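Local coordinates for fiber protein (Raptor siadenovirus a, PDB 5FJL) that forms the trimeric head of the adenovirus fibre, a capsid protein that probably attaches the virion to host-cell receptors, at residues 44-49 / 88-93. Residues are numbered along the deposited sequence; the frame is centred on the assembly and turned at random.
Sequences FLTKSG and GADFKS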
ATOM      1  N   PHE A  44       0.573  16.503  16.622  1.00 15.84           N
ATOM      2  CA  PHE A  44      -0.851  16.727  16.827  1.00 16.21           C
ATOM      3  C   PHE A  44      -1.300  16.155  18.164  1.00 16.31           C
ATOM      4  O   PHE A  44      -0.657  15.210  18.689  1.00 17.93           O
ATOM      5  CB  PHE A  44      -1.716  16.052  15.746  1.00 17.22           C
ATOM      6  CG  PHE A  44      -1.586  16.645  14.370  1.00 18.37           C
ATOM      7  CD1 PHE A  44      -2.145  17.854  14.086  1.00 19.39           C
ATOM      8  CD2 PHE A  44      -0.917  15.959  13.356  1.00 20.34           C
ATOM      9  CE1 PHE A  44      -2.040  18.406  12.821  1.00 20.17           C
ATOM     10  CE2 PHE A  44      -0.824  16.497  12.084  1.00 20.84           C
ATOM     11  CZ  PHE A  44      -1.391  17.722  11.825  1.00 20.41           C
ATOM     12  N   LEU A  45      -2.353  16.716  18.733  1.00 16.06           N
ATOM     13  CA  LEU A  45      -3.063  16.183  19.893  1.00 16.68           C
ATOM     14  C   LEU A  45      -4.355  15.530  19.442  1.00 16.33           C
ATOM     15  O   LEU A  45      -5.081  16.105  18.617  1.00 17.46           O
ATOM     16  CB  LEU A  45      -3.394  17.278  20.928  1.00 18.49           C
ATOM     17  CG  LEU A  45      -2.307  17.681  21.952  1.00 20.63           C
ATOM     18  CD1 LEU A  45      -2.192  16.653  23.050  1.00 20.36           C
ATOM     19  CD2 LEU A  45      -0.993  17.904  21.323  1.00 20.12           C
ATOM     20  N   THR A  46      -4.663  14.382  20.007  1.00 16.46           N
ATOM     21  CA  THR A  46      -5.954  13.717  19.798  1.00 17.12           C
ATOM     22  C   THR A  46      -6.954  14.152  20.884  1.00 18.03           C
ATOM     23  O   THR A  46      -6.570  14.786  21.894  1.00 18.15           O
ATOM     24  CB  THR A  46      -5.812  12.200  19.892  1.00 17.47           C
ATOM     25  OG1 THR A  46      -5.401  11.870  21.216  1.00 18.66           O
ATOM     26  CG2 THR A  46      -4.761  11.638  18.913  1.00 19.12           C
ATOM     27  N   LYS A  47      -8.217  13.790  20.716  1.00 18.02           N
ATOM     28  CA  LYS A  47      -9.270  14.184  21.686  1.00 19.78           C
ATOM     29  C   LYS A  47      -8.994  13.677  23.067  1.00 20.64           C
ATOM     30  O   LYS A  47      -9.321  14.377  24.031  1.00 23.50           O
ATOM     31  CB  LYS A  47     -10.648  13.745  21.249  1.00 21.20           C
ATOM     32  CG  LYS A  47     -11.129  14.542  20.068  1.00 22.36           C
ATOM     33  CD  LYS A  47     -12.632  14.391  19.817  1.00 24.46           C
ATOM     34  CE  LYS A  47     -12.991  13.061  19.249  1.00 23.38           C
ATOM     35  NZ  LYS A  47     -14.468  12.802  19.335  1.00 24.50           N
ATOM     36  N   SER A  48      -8.377  12.512  23.213  1.00 19.34           N
ATOM     37  CA  SER A  48      -8.115  11.929  24.527  1.00 20.09           C
ATOM     38  C   SER A  48      -6.809  12.470  25.122  1.00 21.93           C
ATOM     39  O   SER A  48      -6.411  12.031  26.212  1.00 25.81           O
ATOM     40  CB  SER A  48      -8.062  10.401  24.468  1.00 22.08           C
ATOM     41  OG  SER A  48      -6.945   9.954  23.711  1.00 22.82           O
ATOM     42  N   GLY A  49      -6.134  13.364  24.414  1.00 20.98           N
ATOM     43  CA  GLY A  49      -4.861  13.922  24.877  1.00 22.95           C
ATOM     44  C   GLY A  49      -3.607  13.215  24.449  1.00 23.54           C
ATOM     45  O   GLY A  49      -2.482  13.492  24.976  1.00 28.66           O
ATOM     46  N   GLY A  88     -10.997   4.537  21.295  1.00 17.50           N
ATOM     47  CA  GLY A  88     -12.300   4.863  20.719  1.00 18.00           C
ATOM     48  C   GLY A  88     -12.698   6.330  20.858  1.00 17.23           C
ATOM     49  O   GLY A  88     -13.294   6.928  19.955  1.00 18.62           O
ATOM     50  N   ALA A  89     -12.333   6.919  21.994  1.00 18.48           N
ATOM     51  CA  ALA A  89     -12.604   8.312  22.292  1.00 18.91           C
ATOM     52  C   ALA A  89     -11.928   9.285  21.354  1.00 18.48           C
ATOM     53  O   ALA A  89     -12.319  10.461  21.339  1.00 21.54           O
ATOM     54  CB  ALA A  89     -12.201   8.631  23.718  1.00 20.89           C
ATOM     55  N   ASP A  90     -10.920   8.840  20.589  1.00 16.78           N
ATOM     56  CA  ASP A  90     -10.233   9.707  19.658  1.00 17.39           C
ATOM     57  C   ASP A  90     -10.987   9.893  18.337  1.00 16.05           C
ATOM     58  O   ASP A  90     -10.641  10.758  17.547  1.00 16.75           O
ATOM     59  CB  ASP A  90      -8.841   9.167  19.349  1.00 16.80           C
ATOM     60  CG  ASP A  90      -7.921   9.189  20.533  1.00 18.39           C
ATOM     61  OD1 ASP A  90      -8.051  10.142  21.341  1.00 19.17           O
ATOM     62  OD2 ASP A  90      -7.042   8.302  20.660  1.00 18.79           O
ATOM     63  N   PHE A  91     -12.001   9.052  18.081  1.00 16.08           N
ATOM     64  CA  PHE A  91     -12.710   9.089  16.818  1.00 16.92           C
ATOM     65  C   PHE A  91     -13.906  10.025  16.906  1.00 18.78           C
ATOM     66  O   PHE A  91     -14.444  10.266  18.005  1.00 19.36           O
ATOM     67  CB  PHE A  91     -13.156   7.682  16.438  1.00 16.58           C
ATOM     68  CG  PHE A  91     -12.011   6.761  16.080  1.00 16.18           C
ATOM     69  CD1 PHE A  91     -11.364   6.041  17.077  1.00 16.78           C
ATOM     70  CD2 PHE A  91     -11.571   6.676  14.782  1.00 17.02           C
ATOM     71  CE1 PHE A  91     -10.306   5.215  16.766  1.00 17.58           C
ATOM     72  CE2 PHE A  91     -10.500   5.848  14.450  1.00 16.26           C
ATOM     73  CZ  PHE A  91      -9.864   5.130  15.453  1.00 16.81           C
ATOM     74  N   LYS A  92     -14.346  10.536  15.767  1.00 17.71           N
ATOM     75  CA  LYS A  92     -15.581  11.347  15.744  1.00 20.03           C
ATOM     76  C   LYS A  92     -16.740  10.499  16.238  1.00 20.75           C
ATOM     77  O   LYS A  92     -17.566  10.952  17.074  1.00 22.55           O
ATOM     78  CB  LYS A  92     -15.838  11.901  14.355  1.00 22.51           C
ATOM     79  CG  LYS A  92     -17.087  12.776  14.298  1.00 27.47           C
ATOM     80  CD  LYS A  92     -17.153  13.487  12.961  1.00 32.19           C
ATOM     81  CE  LYS A  92     -18.463  14.257  12.803  1.00 37.76           C
ATOM     82  NZ  LYS A  92     -18.321  15.582  13.463  1.00 40.56           N
ATOM     83  N   SER A  93     -16.828   9.283  15.749  1.00 20.08           N
ATOM     84  CA  SER A  93     -17.733   8.286  16.192  1.00 22.80           C
ATOM     85  C   SER A  93     -16.933   7.012  16.479  1.00 23.18           C
ATOM     86  O   SER A  93     -16.129   6.611  15.656  1.00 23.50           O
ATOM     87  CB  SER A  93     -18.764   8.045  15.053  1.00 25.49           C
ATOM     88  OG  SER A  93     -19.391   6.791  15.207  1.00 29.18           O
TER
HETATM   89  O   HOH W   1      -4.716   9.195  21.535  1.00 23.26           O
HETATM   90  O   HOH W   2      -8.754  12.685  18.212  1.00 17.98           O
HETATM   91  O   HOH W   3     -14.433  11.723  22.346  1.00 40.06           O
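The type I beta turn Thr46 to Gly49, which links strand 38-45 to its antiparallel partner 51-59, is pinned by the carboxylate of Asp90 from the short 3-10 turn that follows strand 78-87. Asp90 OD1 accepts two bonds from Ser48: the backbone N, at 3.0 Å, lies nearly on the extension of the C-O bond, and OG, at 2.6 Å, comes from the syn side, 15° out of the carboxylate plane. The turn presents Ser48 N, and OG, held between the backbone N and the carbonyl carbon (chi1 66°), reaches the same oxygen. Asp90 OD2 takes a 2.6 Å bond from the oxygen of a water shared with Thr46 OG1 and a bond from Lys87 N, fixing the carboxylate's rotation. Thr46 OG1 itself bonds Gly50 N, just past the turn. In this antiparallel beta-sheet head domain, the contact joins a hairpin turn to the loop leading to strand 99-103. The exposed Lys47 side chain, bent at chi3, brings NZ to 2.9 Å from Phe91 O, 48° above the carbonyl plane, while Lys47 CE passes 3.4 Å from Ala89 O. Further waters tie Lys47 N to Asp90 O and Lys47 NZ to Ala89 O.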